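Local coordinates for protein halohydrin epoxidase A (PDB 4Z9F) that probably catalyses the conversion of vicinal halohydrins into epoxides with release of hydrogen halide, as a tetrameric relative of the short-chain dehydrogenases/reductases, at residues H8-A13 with Q42-E47; V52-Q57 with V63-Q68; L112-A117 with A127-I132; P177-N182 with E199-D204; I220-S225 with A229-Q234. The protein carries 1 engineered substitution. All coordinates share one frame; numbering follows the deposited sequence.

Contact 1. Residues H8-A13 with Q42-E47; sequences HARHFA and QRFESE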
# COMPACT_ATOMS: atom_id res chain seq x y z
N HIS C 8 7.24 -16.04 -23.38
CA HIS C 8 7.17 -14.90 -24.31
C HIS C 8 8.55 -14.28 -24.53
O HIS C 8 8.75 -13.07 -24.38
CB HIS C 8 6.16 -13.88 -23.82
CG HIS C 8 4.76 -14.41 -23.73
ND1 HIS C 8 3.98 -14.63 -24.83
CD2 HIS C 8 4.01 -14.76 -22.65
CE1 HIS C 8 2.80 -15.09 -24.45
NE2 HIS C 8 2.79 -15.17 -23.13
N ALA C 9 9.51 -15.13 -24.90
CA ALA C 9 10.93 -14.78 -24.84
C ALA C 9 11.31 -13.63 -25.76
O ALA C 9 12.37 -13.03 -25.57
CB ALA C 9 11.79 -16.00 -25.16
N ARG C 10 10.49 -13.30 -26.76
CA ARG C 10 10.84 -12.24 -27.69
C ARG C 10 10.21 -10.90 -27.33
O ARG C 10 10.37 -9.93 -28.08
CB ARG C 10 10.44 -12.66 -29.11
CG ARG C 10 11.13 -13.95 -29.53
CD ARG C 10 10.63 -14.45 -30.85
NE ARG C 10 11.18 -13.70 -31.97
CZ ARG C 10 11.04 -14.05 -33.24
NH1 ARG C 10 10.36 -15.15 -33.54
NH2 ARG C 10 11.57 -13.31 -34.20
N HIS C 11 9.53 -10.82 -26.19
CA HIS C 11 8.70 -9.67 -25.88
C HIS C 11 8.97 -9.20 -24.46
O HIS C 11 9.56 -9.92 -23.65
CB HIS C 11 7.22 -10.01 -26.05
CG HIS C 11 6.88 -10.47 -27.43
ND1 HIS C 11 6.59 -9.59 -28.45
CD2 HIS C 11 6.80 -11.71 -27.97
CE1 HIS C 11 6.34 -10.27 -29.56
NE2 HIS C 11 6.46 -11.56 -29.29
N PHE C 12 8.55 -7.96 -24.18
CA PHE C 12 8.58 -7.40 -22.83
C PHE C 12 9.95 -7.59 -22.18
O PHE C 12 10.97 -7.13 -22.71
CB PHE C 12 7.46 -8.06 -22.00
CG PHE C 12 6.96 -7.22 -20.84
CD1 PHE C 12 7.30 -5.88 -20.71
CD2 PHE C 12 6.15 -7.80 -19.88
CE1 PHE C 12 6.82 -5.14 -19.64
CE2 PHE C 12 5.67 -7.06 -18.81
CZ PHE C 12 6.01 -5.72 -18.69
N ALA C 13 10.01 -8.27 -21.04
CA ALA C 13 11.27 -8.51 -20.37
C ALA C 13 11.98 -9.77 -20.85
O ALA C 13 13.04 -10.11 -20.31
CB ALA C 13 11.05 -8.60 -18.85
N GLN C 42 14.43 -22.58 -34.95
CA GLN C 42 15.82 -22.75 -35.38
C GLN C 42 16.56 -21.42 -35.38
O GLN C 42 17.67 -21.31 -34.86
CB GLN C 42 15.86 -23.40 -36.76
CG GLN C 42 17.05 -23.05 -37.68
CD GLN C 42 18.46 -23.18 -37.05
OE1 GLN C 42 18.64 -23.76 -35.98
NE2 GLN C 42 19.47 -22.63 -37.75
N ARG C 43 15.96 -20.40 -35.99
CA ARG C 43 16.63 -19.11 -36.08
C ARG C 43 16.91 -18.53 -34.70
O ARG C 43 18.00 -18.00 -34.45
CB ARG C 43 15.78 -18.15 -36.91
CG ARG C 43 16.32 -16.74 -36.95
CD ARG C 43 15.24 -15.78 -37.41
NE ARG C 43 15.51 -14.42 -36.94
CZ ARG C 43 15.23 -14.00 -35.72
NH1 ARG C 43 14.67 -14.83 -34.83
NH2 ARG C 43 15.50 -12.75 -35.36
N PHE C 44 15.95 -18.66 -33.77
CA PHE C 44 16.15 -18.16 -32.41
C PHE C 44 17.31 -18.87 -31.73
O PHE C 44 18.20 -18.23 -31.16
CB PHE C 44 14.86 -18.32 -31.59
CG PHE C 44 14.96 -17.75 -30.20
CD1 PHE C 44 15.38 -18.53 -29.14
CD2 PHE C 44 14.62 -16.42 -29.96
CE1 PHE C 44 15.47 -18.01 -27.87
CE2 PHE C 44 14.71 -15.90 -28.68
CZ PHE C 44 15.14 -16.69 -27.64
N GLU C 45 17.32 -20.21 -31.77
CA GLU C 45 18.41 -20.96 -31.17
C GLU C 45 19.74 -20.62 -31.83
O GLU C 45 20.79 -20.69 -31.19
CB GLU C 45 18.15 -22.46 -31.25
CG GLU C 45 16.87 -22.93 -30.57
CD GLU C 45 16.84 -24.44 -30.39
OE1 GLU C 45 15.98 -24.94 -29.63
OE2 GLU C 45 17.70 -25.12 -30.99
N SER C 46 19.70 -20.24 -33.11
CA SER C 46 20.89 -19.82 -33.84
C SER C 46 21.40 -18.46 -33.35
O SER C 46 22.59 -18.30 -33.08
CB SER C 46 20.58 -19.78 -35.34
OG SER C 46 21.60 -19.11 -36.06
N GLU C 47 20.50 -17.48 -33.24
CA GLU C 47 20.92 -16.15 -32.81
C GLU C 47 21.24 -16.07 -31.33
O GLU C 47 21.98 -15.17 -30.91
CB GLU C 47 19.84 -15.12 -33.15
CG GLU C 47 19.74 -14.81 -34.63
CD GLU C 47 18.75 -13.70 -34.90
OE1 GLU C 47 17.84 -13.51 -34.07
OE2 GLU C 47 18.87 -13.03 -35.95
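Arg43 meets Arg10 first, guanidinium to guanidinium, and Phe44 then packs on Ala9 and on the aliphatic part of Arg10. NH1 of Arg43 lies over one face of the Arg10 guanidinium, 3.5 Å from Arg10 NH2, with the two planes only 21° apart. Acidic groups nearby probably offset the closeness of the two positive charges: Arg10 NH1 forms a salt bridge with Glu40, besides a hydrogen bond with Ser34 OG.

Phe44 is buried. Its CG stands anti to the backbone N (chi1 -176°), which carries the ring toward the loop. Phe44 CZ lies 4.2 Å from Ala9 CB, and Phe44 CE2 is as far from Arg10 CG. Cys30 and Phe35 pack against the same ring.

Glu47 makes its contribution within the helix: Glu47 OE1 is 2.8 Å from Arg43 NH2, yet it lies well out of the guanidinium plane, so the attraction is one of charge without an N-H aimed at the oxygen.

His8 to His11 form a type I beta turn, closed by His11 N to His8 O at 3.0 Å. A loop between the first strand and first helix, packed on the helix after the second strand, belongs to the Rossmann fold; in related reductases the equivalent loop is the glycine-rich cofactor loop.

Contact 2. Residues V52-Q57 with V63-Q68; sequences VALAEQ and VDATLQ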
# COMPACT_ATOMS: atom_id res chain seq x y z
N VAL C 52 17.16 -23.08 -25.74
CA VAL C 52 16.30 -24.07 -26.36
C VAL C 52 14.96 -23.40 -26.62
O VAL C 52 14.40 -22.75 -25.73
CB VAL C 52 16.13 -25.31 -25.46
CG1 VAL C 52 14.98 -26.18 -25.96
CG2 VAL C 52 17.42 -26.10 -25.37
N ALA C 53 14.45 -23.54 -27.84
CA ALA C 53 13.15 -23.01 -28.22
C ALA C 53 12.11 -24.12 -28.14
O ALA C 53 12.19 -25.10 -28.90
CB ALA C 53 13.18 -22.40 -29.62
N LEU C 54 11.15 -23.97 -27.23
CA LEU C 54 10.07 -24.94 -27.09
C LEU C 54 9.02 -24.74 -28.16
O LEU C 54 8.72 -23.62 -28.57
CB LEU C 54 9.38 -24.78 -25.73
CG LEU C 54 10.20 -25.04 -24.48
CD1 LEU C 54 9.33 -24.77 -23.25
CD2 LEU C 54 10.72 -26.47 -24.50
N ALA C 55 8.42 -25.85 -28.60
CA ALA C 55 7.27 -25.76 -29.48
C ALA C 55 5.97 -25.56 -28.71
O ALA C 55 5.02 -25.00 -29.26
CB ALA C 55 7.17 -27.01 -30.36
N GLU C 56 5.92 -26.00 -27.45
CA GLU C 56 4.65 -26.03 -26.73
C GLU C 56 4.12 -24.63 -26.51
O GLU C 56 4.86 -23.70 -26.18
CB GLU C 56 4.82 -26.75 -25.39
CG GLU C 56 4.81 -28.28 -25.52
CD GLU C 56 6.14 -28.84 -26.06
OE1 GLU C 56 6.24 -30.09 -26.21
OE2 GLU C 56 7.06 -28.03 -26.31
N GLN C 57 2.81 -24.48 -26.69
CA GLN C 57 2.12 -23.20 -26.54
C GLN C 57 1.18 -23.16 -25.36
O GLN C 57 0.77 -22.07 -24.95
CB GLN C 57 1.33 -22.87 -27.81
CG GLN C 57 2.20 -22.66 -29.03
CD GLN C 57 3.19 -21.53 -28.82
OE1 GLN C 57 2.79 -20.42 -28.48
NE2 GLN C 57 4.47 -21.82 -28.98
N VAL C 63 6.19 -26.65 -18.41
CA VAL C 63 7.14 -27.17 -17.43
C VAL C 63 7.61 -28.56 -17.84
O VAL C 63 8.81 -28.84 -17.83
CB VAL C 63 6.52 -27.16 -16.01
CG1 VAL C 63 7.40 -27.93 -15.05
CG2 VAL C 63 6.33 -25.72 -15.52
N ASP C 64 6.68 -29.43 -18.22
CA ASP C 64 7.08 -30.77 -18.65
C ASP C 64 7.96 -30.71 -19.89
O ASP C 64 8.96 -31.42 -19.99
CB ASP C 64 5.84 -31.64 -18.90
CG ASP C 64 5.20 -32.16 -17.61
OD1 ASP C 64 5.90 -32.24 -16.57
OD2 ASP C 64 3.99 -32.49 -17.64
N ALA C 65 7.63 -29.82 -20.84
CA ALA C 65 8.47 -29.65 -22.02
C ALA C 65 9.86 -29.16 -21.64
O ALA C 65 10.87 -29.62 -22.20
CB ALA C 65 7.82 -28.69 -23.00
N THR C 66 9.95 -28.21 -20.70
CA THR C 66 11.25 -27.77 -20.22
C THR C 66 12.03 -28.93 -19.62
O THR C 66 13.25 -29.02 -19.79
CB THR C 66 11.09 -26.65 -19.18
OG1 THR C 66 10.29 -25.61 -19.74
CG2 THR C 66 12.45 -26.10 -18.78
N LEU C 67 11.34 -29.82 -18.91
CA LEU C 67 12.02 -30.91 -18.21
C LEU C 67 12.53 -31.98 -19.16
O LEU C 67 13.31 -32.84 -18.73
CB LEU C 67 11.08 -31.52 -17.16
CG LEU C 67 11.24 -31.13 -15.68
CD1 LEU C 67 12.49 -30.29 -15.39
CD2 LEU C 67 10.00 -30.44 -15.16
N GLN C 68 12.12 -31.95 -20.43
CA GLN C 68 12.77 -32.79 -21.44
C GLN C 68 14.20 -32.36 -21.71
O GLN C 68 14.91 -33.08 -22.42
CB GLN C 68 11.97 -32.78 -22.75
CG GLN C 68 10.61 -33.49 -22.70
CD GLN C 68 10.72 -35.02 -22.70
OE1 GLN C 68 11.51 -35.61 -21.96
NE2 GLN C 68 9.93 -35.66 -23.56
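Glu56 and Leu54 pack against Ala65 and Thr66, joining the chain that leaves edge strand 52-53 of the Rossmann-type sheet to helix 62-67, which leads on to strand 73-79, on the other side of strand 3-6.

Followed outward, Glu56 runs alongside a single methyl group. Its CB is 4.3 Å from Ala65 CB, and CG comes to 3.9 Å of that same carbon. The chain then bends (chi2 77°), which folds the carboxylate back over the methyl instead of letting it extend away: CD and OE2 of Glu56 each lie 3.5 Å from Ala65 CB, with OE1 of Glu56 a little further off. This is a van der Waals contact of a carboxylate with a methyl.

Leu54 works from deeper in the protein with its two methyl branches divided. CD2 touches Ala65 CB at 3.9 Å and is equally near the Ala65 carbonyl oxygen, whereas CD1 turns to Thr66, whose side chain it meets at about a right angle. Leu5 of strand 3-6 touches both Leu54 and Thr66, so the helix is seated on the sheet beside this leucine.

The Thr66 hydroxyl is hydrogen-bonded to the carbonyl O of Leu62 in its own helix; against Leu54 it is a packing surface, with Leu54 CD1 3.7 Å from Thr66 OG1.

Contact 3. Residues L112-A117 with A127-I132; sequences LLLQSA and ASVIFI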
# COMPACT_ATOMS: atom_id res chain seq x y z
N LEU C 112 -2.16 -21.01 -14.54
CA LEU C 112 -2.05 -22.37 -15.05
C LEU C 112 -0.60 -22.82 -15.13
O LEU C 112 -0.28 -23.98 -14.86
CB LEU C 112 -2.71 -22.49 -16.43
CG LEU C 112 -4.23 -22.33 -16.50
CD1 LEU C 112 -4.73 -22.56 -17.91
CD2 LEU C 112 -4.94 -23.25 -15.52
N LEU C 113 0.30 -21.90 -15.51
CA LEU C 113 1.73 -22.22 -15.51
C LEU C 113 2.22 -22.53 -14.10
O LEU C 113 2.84 -23.56 -13.86
CB LEU C 113 2.53 -21.07 -16.11
CG LEU C 113 4.05 -21.15 -15.95
CD1 LEU C 113 4.60 -22.38 -16.67
CD2 LEU C 113 4.70 -19.90 -16.52
N LEU C 114 1.94 -21.63 -13.15
CA LEU C 114 2.35 -21.86 -11.76
C LEU C 114 1.76 -23.16 -11.21
O LEU C 114 2.45 -23.92 -10.53
CB LEU C 114 1.94 -20.67 -10.88
CG LEU C 114 2.22 -20.80 -9.38
CD1 LEU C 114 3.71 -20.89 -9.09
CD2 LEU C 114 1.57 -19.65 -8.60
N GLN C 115 0.47 -23.42 -11.49
CA GLN C 115 -0.17 -24.64 -10.99
C GLN C 115 0.59 -25.87 -11.43
O GLN C 115 0.87 -26.77 -10.63
CB GLN C 115 -1.63 -24.71 -11.46
CG GLN C 115 -2.38 -25.99 -11.05
CD GLN C 115 -3.82 -26.07 -11.58
OE1 GLN C 115 -4.06 -25.95 -12.78
NE2 GLN C 115 -4.78 -26.30 -10.67
N SER C 116 0.93 -25.93 -12.73
CA SER C 116 1.66 -27.06 -13.29
C SER C 116 3.08 -27.17 -12.73
O SER C 116 3.66 -28.25 -12.77
CB SER C 116 1.73 -26.93 -14.82
OG SER C 116 2.68 -25.94 -15.21
N ALA C 117 3.63 -26.09 -12.20
CA ALA C 117 5.03 -26.08 -11.78
C ALA C 117 5.23 -26.52 -10.33
O ALA C 117 6.34 -26.94 -9.98
CB ALA C 117 5.62 -24.68 -11.97
N ALA C 127 12.78 -23.62 -6.21
CA ALA C 127 13.11 -22.84 -7.40
C ALA C 127 12.66 -21.41 -7.19
O ALA C 127 12.05 -21.08 -6.16
CB ALA C 127 12.43 -23.40 -8.65
N SER C 128 12.97 -20.54 -8.14
CA SER C 128 12.44 -19.18 -8.15
C SER C 128 11.45 -19.03 -9.30
O SER C 128 11.69 -19.51 -10.41
CB SER C 128 13.57 -18.15 -8.29
OG SER C 128 14.47 -18.22 -7.21
N VAL C 129 10.32 -18.40 -9.01
CA VAL C 129 9.32 -18.12 -10.01
C VAL C 129 9.13 -16.60 -9.96
O VAL C 129 8.67 -16.06 -8.95
CB VAL C 129 8.00 -18.87 -9.74
CG1 VAL C 129 7.03 -18.68 -10.89
CG2 VAL C 129 8.27 -20.37 -9.52
N ILE C 130 9.55 -15.93 -11.03
CA ILE C 130 9.55 -14.47 -11.11
C ILE C 130 8.50 -14.06 -12.13
O ILE C 130 8.59 -14.43 -13.30
CB ILE C 130 10.93 -13.93 -11.49
CG1 ILE C 130 11.96 -14.38 -10.46
CG2 ILE C 130 10.90 -12.40 -11.58
CD1 ILE C 130 13.35 -14.31 -10.95
N PHE C 131 7.50 -13.29 -11.68
CA PHE C 131 6.42 -12.85 -12.54
C PHE C 131 6.71 -11.43 -13.00
O PHE C 131 6.91 -10.54 -12.17
CB PHE C 131 5.08 -12.93 -11.81
CG PHE C 131 4.62 -14.33 -11.54
CD1 PHE C 131 5.12 -15.05 -10.45
CD2 PHE C 131 3.68 -14.94 -12.36
CE1 PHE C 131 4.68 -16.35 -10.19
CE2 PHE C 131 3.25 -16.25 -12.11
CZ PHE C 131 3.75 -16.95 -11.02
N ILE C 132 6.75 -11.23 -14.31
CA ILE C 132 6.87 -9.88 -14.86
C ILE C 132 5.46 -9.34 -15.03
O ILE C 132 4.67 -9.88 -15.80
CB ILE C 132 7.64 -9.85 -16.18
CG1 ILE C 132 8.89 -10.73 -16.11
CG2 ILE C 132 7.99 -8.40 -16.55
CD1 ILE C 132 10.02 -10.25 -15.22
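Two first torsions set up the meeting of Leu114 with Phe131. In Leu114, CG is anti to the backbone N (chi1 176°), which puts CG on the strand side; in Phe131, CG lies anti to the carbonyl carbon (chi1 -69°), and the ring extends from strand 127-132 until its far end reaches helix 96-123.

CZ of Phe131 stops 4.1 Å from Leu114 CB. Because that carbon sits near the plane of the ring, the approach is to the edge, and the leucine does not lie over an aromatic face. Further out, Leu114 CD1 comes to 4.4 Å of Val129 CG1. One leucine thus bridges two strand residues on the same side of the sheet: CB is its nearest atom to Phe131, and CD1 also reaches Val129.

Other side chains add to the layer. Leu157 and Leu165 of helix 147-165 pack on Leu114, Leu172 of the next strand touches both Leu114 and Val129, and Thr154 and Val158 lie against Phe131. From outside, Ile91 of the second subunit also reaches Leu114.

Two residues on, Ser116 OG donates to Leu113 O at 2.7 Å, so this hydroxyl is satisfied within its own helix. With only carbon meeting carbon at ordinary van der Waals distances, the contact is hydrophobic packing of a helix on the central parallel sheet of a Rossmann fold, and its attraction rests on shape and burial, without directional bonds.

Contact 4. Residues P177-N182 with E199-D204; sequences PNFFNN and ERVERD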
# COMPACT_ATOMS: atom_id res chain seq x y z
N PRO C 177 7.46 -3.29 -13.96
CA PRO C 177 8.22 -2.31 -14.74
C PRO C 177 7.35 -1.18 -15.27
O PRO C 177 6.15 -1.33 -15.50
CB PRO C 177 8.78 -3.14 -15.92
CG PRO C 177 8.39 -4.59 -15.64
CD PRO C 177 7.21 -4.53 -14.72
N ASN C 178 8.00 -0.04 -15.46
CA ASN C 178 7.53 1.08 -16.28
C ASN C 178 8.78 1.85 -16.70
O ASN C 178 9.81 1.79 -16.04
CB ASN C 178 6.54 1.99 -15.53
CG ASN C 178 5.66 2.82 -16.47
OD1 ASN C 178 5.77 2.73 -17.70
ND2 ASN C 178 4.78 3.64 -15.89
N PHE C 179 8.66 2.58 -17.81
CA PHE C 179 9.81 3.31 -18.36
C PHE C 179 11.03 2.40 -18.48
O PHE C 179 12.16 2.80 -18.21
CB PHE C 179 10.10 4.55 -17.53
CG PHE C 179 8.95 5.51 -17.48
CD1 PHE C 179 8.15 5.61 -16.35
CD2 PHE C 179 8.64 6.28 -18.59
CE1 PHE C 179 7.09 6.50 -16.32
CE2 PHE C 179 7.58 7.17 -18.56
CZ PHE C 179 6.81 7.27 -17.43
N PHE C 180 10.77 1.16 -18.88
CA PHE C 180 11.79 0.12 -19.02
C PHE C 180 12.07 -0.07 -20.50
O PHE C 180 11.16 -0.39 -21.27
CB PHE C 180 11.27 -1.16 -18.36
CG PHE C 180 12.00 -2.39 -18.76
CD1 PHE C 180 11.30 -3.56 -19.03
CD2 PHE C 180 13.38 -2.40 -18.84
CE1 PHE C 180 11.98 -4.72 -19.37
CE2 PHE C 180 14.06 -3.55 -19.20
CZ PHE C 180 13.36 -4.70 -19.48
N ASN C 181 13.33 0.18 -20.91
CA ASN C 181 13.70 0.02 -22.32
C ASN C 181 13.54 -1.44 -22.73
O ASN C 181 14.33 -2.30 -22.35
CB ASN C 181 15.14 0.51 -22.54
CG ASN C 181 15.65 0.30 -23.97
OD1 ASN C 181 16.85 0.14 -24.17
ND2 ASN C 181 14.76 0.28 -24.96
N ASN C 182 12.49 -1.72 -23.49
CA ASN C 182 12.16 -3.08 -23.87
C ASN C 182 11.36 -3.03 -25.16
O ASN C 182 10.75 -2.01 -25.48
CB ASN C 182 11.37 -3.78 -22.74
CG ASN C 182 9.92 -3.38 -22.70
OD1 ASN C 182 9.11 -3.90 -23.46
ND2 ASN C 182 9.57 -2.46 -21.77
N GLU C 199 10.92 13.99 -23.17
CA GLU C 199 10.32 15.01 -22.32
C GLU C 199 9.55 14.37 -21.17
O GLU C 199 9.67 14.80 -20.02
CB GLU C 199 9.38 15.89 -23.14
CG GLU C 199 10.08 16.87 -24.07
CD GLU C 199 9.17 18.05 -24.42
OE1 GLU C 199 8.05 17.81 -24.92
OE2 GLU C 199 9.57 19.22 -24.19
N ARG C 200 8.75 13.35 -21.48
CA ARG C 200 7.93 12.69 -20.47
C ARG C 200 8.80 11.99 -19.43
O ARG C 200 8.51 12.05 -18.23
CB ARG C 200 7.00 11.69 -21.17
CG ARG C 200 6.17 10.83 -20.25
CD ARG C 200 5.45 9.78 -21.08
NE ARG C 200 4.86 8.73 -20.26
CZ ARG C 200 4.52 7.53 -20.72
NH1 ARG C 200 4.73 7.22 -22.00
NH2 ARG C 200 3.99 6.63 -19.89
N VAL C 201 9.88 11.33 -19.87
CA VAL C 201 10.80 10.70 -18.94
C VAL C 201 11.46 11.73 -18.04
O VAL C 201 11.55 11.54 -16.82
CB VAL C 201 11.84 9.85 -19.72
CG1 VAL C 201 12.94 9.31 -18.80
CG2 VAL C 201 11.14 8.70 -20.41
N GLU C 202 11.89 12.87 -18.60
CA GLU C 202 12.45 13.93 -17.76
C GLU C 202 11.46 14.38 -16.70
O GLU C 202 11.84 14.69 -15.57
CB GLU C 202 12.89 15.12 -18.62
CG GLU C 202 13.84 16.11 -17.94
CD GLU C 202 13.16 17.00 -16.89
OE1 GLU C 202 13.83 17.31 -15.88
OE2 GLU C 202 11.97 17.36 -17.07
N ARG C 203 10.17 14.42 -17.05
CA ARG C 203 9.16 14.90 -16.12
C ARG C 203 8.82 13.86 -15.06
O ARG C 203 8.71 14.19 -13.87
CB ARG C 203 7.90 15.29 -16.87
CG ARG C 203 6.83 15.91 -15.99
CD ARG C 203 5.55 16.17 -16.77
NE ARG C 203 5.81 16.34 -18.20
CZ ARG C 203 5.36 15.50 -19.13
NH1 ARG C 203 4.63 14.45 -18.79
NH2 ARG C 203 5.65 15.72 -20.41
N ASP C 204 8.65 12.59 -15.47
CA ASP C 204 8.00 11.60 -14.63
C ASP C 204 8.96 10.61 -13.98
O ASP C 204 8.56 9.95 -13.01
CB ASP C 204 6.96 10.82 -15.44
CG ASP C 204 5.77 11.69 -15.88
OD1 ASP C 204 5.64 12.83 -15.37
OD2 ASP C 204 4.97 11.24 -16.72
O HOH W 1 3.36 6.34 -16.87
O HOH W 2 2.68 3.85 -18.74
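Phe179 carries the contact, wedged against three residues of helix 195-204. Its CE2 lies over one face of the Arg200 guanidinium, 3.6 Å from NE, while NE itself sits near the plane of the ring. The two planes are 67° apart, so the aromatic edge meets the flat cation and the phenylalanine face is not what the charge covers. Val201 CG2 packs on Phe179 CD2 at 3.9 Å, and CB of Asp204 approaches Phe179 CZ at 4.1 Å.

Arg200 reaches this place by extending its chain from CG to NE. Its NH2 then turns to solvent in the guanidinium plane: water 1 accepts from it at 3.1 Å and also accepts from Asn178 ND2, at 3.2 Å. The loop follows strand 170-177 at the C-terminal end of the Rossmann-type sheet, the end where relatives of this fold place their active sites.

Phe179 is held in turn by its neighbours. Its backbone is in the left-handed region (phi 50°), and its N donates to Asn178 OD1 at 2.9 Å. Beyond that, Tyr242 meets the ring edge-to-face and Phe186 packs against it. On the far flank of the helix, Glu202 forms a salt bridge with Arg167 of the third subunit.

Contact 5. Residues I220-S225 with A229-Q234; sequences ITFLAS and APIVGQ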
# COMPACT_ATOMS: atom_id res chain seq x y z
N ILE C 220 16.85 -9.82 -12.16
CA ILE C 220 16.35 -11.18 -12.35
C ILE C 220 17.39 -12.20 -11.91
O ILE C 220 17.06 -13.20 -11.25
CB ILE C 220 15.92 -11.37 -13.82
CG1 ILE C 220 14.57 -10.70 -14.06
CG2 ILE C 220 15.86 -12.85 -14.18
CD1 ILE C 220 14.08 -10.77 -15.50
N THR C 221 18.67 -12.00 -12.26
CA THR C 221 19.67 -12.98 -11.85
C THR C 221 19.98 -12.88 -10.36
O THR C 221 20.35 -13.88 -9.73
CB THR C 221 20.95 -12.86 -12.68
OG1 THR C 221 21.52 -11.55 -12.55
CG2 THR C 221 20.67 -13.16 -14.15
N PHE C 222 19.85 -11.68 -9.77
CA PHE C 222 19.97 -11.56 -8.33
C PHE C 222 18.87 -12.33 -7.62
O PHE C 222 19.13 -13.05 -6.65
CB PHE C 222 19.95 -10.09 -7.90
CG PHE C 222 19.97 -9.89 -6.41
CD1 PHE C 222 21.14 -10.08 -5.70
CD2 PHE C 222 18.83 -9.50 -5.73
CE1 PHE C 222 21.19 -9.90 -4.34
CE2 PHE C 222 18.87 -9.32 -4.34
CZ PHE C 222 20.05 -9.52 -3.66
N LEU C 223 17.63 -12.22 -8.12
CA LEU C 223 16.55 -13.01 -7.53
C LEU C 223 16.79 -14.51 -7.76
O LEU C 223 16.67 -15.30 -6.82
CB LEU C 223 15.19 -12.59 -8.10
CG LEU C 223 14.77 -11.16 -7.72
CD1 LEU C 223 13.42 -10.79 -8.32
CD2 LEU C 223 14.73 -10.95 -6.19
N ALA C 224 17.17 -14.89 -8.98
CA ALA C 224 17.37 -16.31 -9.29
C ALA C 224 18.47 -16.95 -8.45
O ALA C 224 18.47 -18.18 -8.29
CB ALA C 224 17.70 -16.49 -10.77
N SER C 225 19.40 -16.16 -7.91
CA SER C 225 20.52 -16.67 -7.12
C SER C 225 20.09 -17.15 -5.74
O SER C 225 20.82 -17.93 -5.12
CB SER C 225 21.58 -15.58 -6.93
OG SER C 225 21.22 -14.69 -5.87
N ALA C 229 17.10 -14.64 -0.11
CA ALA C 229 15.82 -15.34 0.00
C ALA C 229 14.77 -14.64 0.86
O ALA C 229 13.58 -14.72 0.53
CB ALA C 229 16.06 -16.76 0.54
N PRO C 230 15.11 -13.96 1.97
CA PRO C 230 14.05 -13.38 2.81
C PRO C 230 13.23 -12.27 2.15
O PRO C 230 12.25 -11.82 2.77
CB PRO C 230 14.82 -12.83 4.02
CG PRO C 230 16.03 -13.72 4.10
CD PRO C 230 16.41 -13.91 2.66
N ILE C 231 13.58 -11.78 0.95
CA ILE C 231 12.75 -10.75 0.32
C ILE C 231 11.66 -11.43 -0.52
O ILE C 231 10.93 -10.79 -1.26
CB ILE C 231 13.60 -9.77 -0.51
CG1 ILE C 231 14.30 -10.46 -1.68
CG2 ILE C 231 14.65 -9.10 0.36
CD1 ILE C 231 15.20 -9.54 -2.46
N VAL C 232 11.52 -12.75 -0.34
CA VAL C 232 10.52 -13.52 -1.07
C VAL C 232 9.11 -12.95 -0.89
O VAL C 232 8.72 -12.50 0.19
CB VAL C 232 10.56 -14.99 -0.63
CG1 VAL C 232 10.24 -15.11 0.85
CG2 VAL C 232 9.59 -15.84 -1.45
N GLY C 233 8.32 -13.01 -1.95
CA GLY C 233 6.88 -12.86 -1.82
C GLY C 233 6.36 -11.45 -1.92
O GLY C 233 5.21 -11.20 -1.51
N GLN C 234 7.12 -10.53 -2.50
CA GLN C 234 6.70 -9.15 -2.64
C GLN C 234 6.90 -8.67 -4.07
O GLN C 234 7.52 -9.33 -4.91
CB GLN C 234 7.45 -8.24 -1.67
CG GLN C 234 8.94 -8.08 -1.94
CD GLN C 234 9.66 -7.33 -0.84
OE1 GLN C 234 9.32 -6.18 -0.55
NE2 GLN C 234 10.65 -7.97 -0.22
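The Phe222 ring receives Ile231 CD1 at its edge, near the ring plane, and stacks with Phe222 of the third subunit; the other flat group, the Gln234 amide, has the carbonyl O of Ile231 in its plane. These groups sit where the last helix of the Rossmann fold, 213-224, turns into the loop leading to strand 235-238, the outermost within this chain, at a subunit interface.

Ile231 CD1 lies 4.1 Å from Phe222 CE2 and 4.0 Å from Leu223 CD2, so one methyl end meets two consecutive helix side chains, the isoleucine side chain crossing each at about a right angle. It gets there with CG1 between the backbone N and the carbonyl carbon (chi1 64°) and the rest of the chain extended. Ala237 of the third subunit packs on Ile231, so this residue faces both the helix and the neighbouring subunit; Tyr173 of strand 170-177 backs Leu223.

At the helix end, Ser225 OG donates to Phe222 O at 2.8 Å. The loop is braced by Gln234, whose NE2 serves two carbonyls: Ala237 O of the third subunit and, within the loop, Ile231 O at 3.0 Å with a nearly straight N-H...O angle of 166°.

In the fold
Contact 3, its centre about 10 Å from the centre of the chain, sets a helix on a sheet strand; the others pair a loop or strand end with a helix flanking the sheet. Contacts 2, 3 and 5 are buried, though contact 2 admits a partly exposed carboxylate; contacts 1 and 4 are partly buried and bring arginines to aromatic or charged neighbours. Contacts 3 and 5 are apolar across their segments. Val63 on Ser116 joins contacts 2 and 3, Ile130 on Leu223 contacts 3 and 5. Glu45 OE1 probably accepts from Ala53 N between contacts 1 and 2. Phe12 touches Ile132 and Pro177, linking contacts 1, 3 and 4. Contacts 4 and 5 reach the third subunit, contact 3 the second.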